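Local coordinates for protein pseudopilin EpsI (Vibrio vulnificus, PDB 2RET) that is a minor pseudopilin, here its periplasmic globular part, that pairs with EpsJ and probably serves the type II secretion system in exporting proteases and toxins, at residues Trp51-Val56 with Phe66-Ala71. The protein carries 2 engineered substitutions. Numbering follows the deposited sequence.
Sequences WKVAPV and FDVSVA
A first torsion of 56° sets OG of Ser69 between its own backbone N and carbonyl carbon, and from there the hydroxyl reaches a water that also donates to the backbone O of Lys52. The water lies 2.8 Å from Ser69 OG, and Lys52 CB packs against the same hydroxyl. Phe66 adopts the same crowded rotamer (chi1 57°), which carries its ring away from segment 51-56 on the face shared with Trp51, Val53, Val68 and Val70; CG2 of Val68 meets the ring edge in its plane, whereas Val53 CG1 approaches CD2 of Phe66 obliquely at 4.3 Å. Along the same face, Val53 CG2 meets Val68 CG2, and Trp51 CB lies 4.0 Å from Val70 CG2.

Four backbone hydrogen bonds fix the antiparallel register, two in each of the hydrogen-bonded pairs Lys52-Ser69 and Ala54-Asp67. The bond from Ser69 N to Lys52 O (2.9 Å) lies in the carbonyl plane, but Asp67 N reaches Ala54 O (2.8 Å) from above the Ala54 carbonyl plane, although the hydrogen bond itself is nearly straight, with an N-H...O angle of 167°. Lys52 O thus accepts from both an amide and the water. Beyond the last hydrogen-bonded pair, the side chains of Val56 and Asp67 cross obliquely, and Val56 CG2 comes 3.6 Å from Asp67 OD2, an oxygen salt-bridged to Arg83.

Both segments belong to the central hairpin of a four-stranded antiparallel sheet: strand 38-44 flanks 51-56, strand 80-87 flanks 66-71, and helix 8-30 packs on the valine-rich face through Val28 and Met29, the helix-on-sheet arrangement of pilin-like folds.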
# COMPACT_ATOMS: atom_id res chain seq x y z
N TRP A 51 17.56 -20.40 -23.19
CA TRP A 51 16.75 -20.25 -22.02
C TRP A 51 15.57 -21.21 -22.04
O TRP A 51 15.12 -21.67 -23.07
CB TRP A 51 16.32 -18.79 -21.80
CG TRP A 51 15.52 -18.21 -22.92
CD1 TRP A 51 16.00 -17.46 -23.94
CD2 TRP A 51 14.11 -18.35 -23.16
NE1 TRP A 51 14.99 -17.11 -24.79
CE2 TRP A 51 13.81 -17.64 -24.34
CE3 TRP A 51 13.06 -19.01 -22.48
CZ2 TRP A 51 12.51 -17.55 -24.88
CZ3 TRP A 51 11.75 -18.94 -23.03
CH2 TRP A 51 11.50 -18.21 -24.21
N LYS A 52 15.08 -21.51 -20.85
CA LYS A 52 13.92 -22.34 -20.67
C LYS A 52 13.14 -21.77 -19.50
O LYS A 52 13.71 -21.49 -18.44
CB LYS A 52 14.34 -23.77 -20.32
CG LYS A 52 14.49 -24.67 -21.46
CD LYS A 52 15.11 -26.01 -21.06
CE LYS A 52 15.97 -26.56 -22.22
NZ LYS A 52 16.74 -27.78 -21.83
N VAL A 53 11.84 -21.61 -19.70
CA VAL A 53 10.86 -21.33 -18.64
C VAL A 53 10.09 -22.61 -18.32
O VAL A 53 9.56 -23.26 -19.21
CB VAL A 53 9.91 -20.23 -19.11
CG1 VAL A 53 8.83 -19.94 -18.07
CG2 VAL A 53 10.72 -18.98 -19.47
N ALA A 54 10.05 -22.98 -17.04
CA ALA A 54 9.36 -24.16 -16.53
C ALA A 54 8.48 -23.83 -15.31
O ALA A 54 9.03 -23.51 -14.25
CB ALA A 54 10.39 -25.22 -16.12
N PRO A 55 7.14 -23.96 -15.42
CA PRO A 55 6.24 -23.89 -14.25
C PRO A 55 6.60 -24.91 -13.18
O PRO A 55 7.08 -25.99 -13.49
CB PRO A 55 4.85 -24.19 -14.83
CG PRO A 55 4.98 -23.82 -16.27
CD PRO A 55 6.37 -24.15 -16.66
N VAL A 56 6.40 -24.52 -11.94
CA VAL A 56 6.79 -25.29 -10.79
C VAL A 56 5.53 -25.60 -10.03
O VAL A 56 4.78 -24.67 -9.69
CB VAL A 56 7.72 -24.48 -9.85
CG1 VAL A 56 7.98 -25.24 -8.58
CG2 VAL A 56 9.02 -24.14 -10.55
N PHE A 66 7.65 -20.30 -11.32
CA PHE A 66 8.31 -20.77 -12.52
C PHE A 66 9.79 -20.62 -12.31
O PHE A 66 10.26 -19.82 -11.46
CB PHE A 66 7.86 -20.01 -13.78
CG PHE A 66 8.07 -18.52 -13.72
CD1 PHE A 66 7.15 -17.71 -13.04
CD2 PHE A 66 9.16 -17.92 -14.34
CE1 PHE A 66 7.33 -16.34 -12.97
CE2 PHE A 66 9.35 -16.53 -14.28
CZ PHE A 66 8.42 -15.75 -13.59
N ASP A 67 10.51 -21.44 -13.07
CA ASP A 67 11.96 -21.40 -13.15
C ASP A 67 12.33 -20.91 -14.52
O ASP A 67 11.72 -21.29 -15.52
CB ASP A 67 12.56 -22.78 -12.96
CG ASP A 67 12.61 -23.19 -11.51
OD1 ASP A 67 12.79 -22.31 -10.63
OD2 ASP A 67 12.52 -24.42 -11.25
N VAL A 68 13.31 -20.02 -14.55
CA VAL A 68 14.00 -19.59 -15.75
C VAL A 68 15.44 -20.12 -15.61
O VAL A 68 16.14 -19.81 -14.63
CB VAL A 68 14.03 -18.06 -15.90
CG1 VAL A 68 14.77 -17.65 -17.21
CG2 VAL A 68 12.59 -17.46 -15.87
N SER A 69 15.85 -20.95 -16.56
CA SER A 69 17.21 -21.50 -16.59
C SER A 69 17.85 -21.12 -17.92
O SER A 69 17.17 -21.03 -18.93
CB SER A 69 17.19 -23.01 -16.38
OG SER A 69 16.37 -23.64 -17.33
N VAL A 70 19.16 -20.85 -17.89
CA VAL A 70 19.95 -20.42 -19.05
C VAL A 70 21.23 -21.28 -19.11
O VAL A 70 21.91 -21.52 -18.12
CB VAL A 70 20.26 -18.89 -19.03
CG1 VAL A 70 21.06 -18.43 -20.28
CG2 VAL A 70 18.95 -18.06 -18.91
N ALA A 71 21.47 -21.79 -20.31
CA ALA A 71 22.52 -22.76 -20.61
C ALA A 71 23.25 -22.34 -21.90
O ALA A 71 22.73 -21.55 -22.72
CB ALA A 71 21.92 -24.17 -20.73
O HOH W 1 13.71 -23.60 -16.34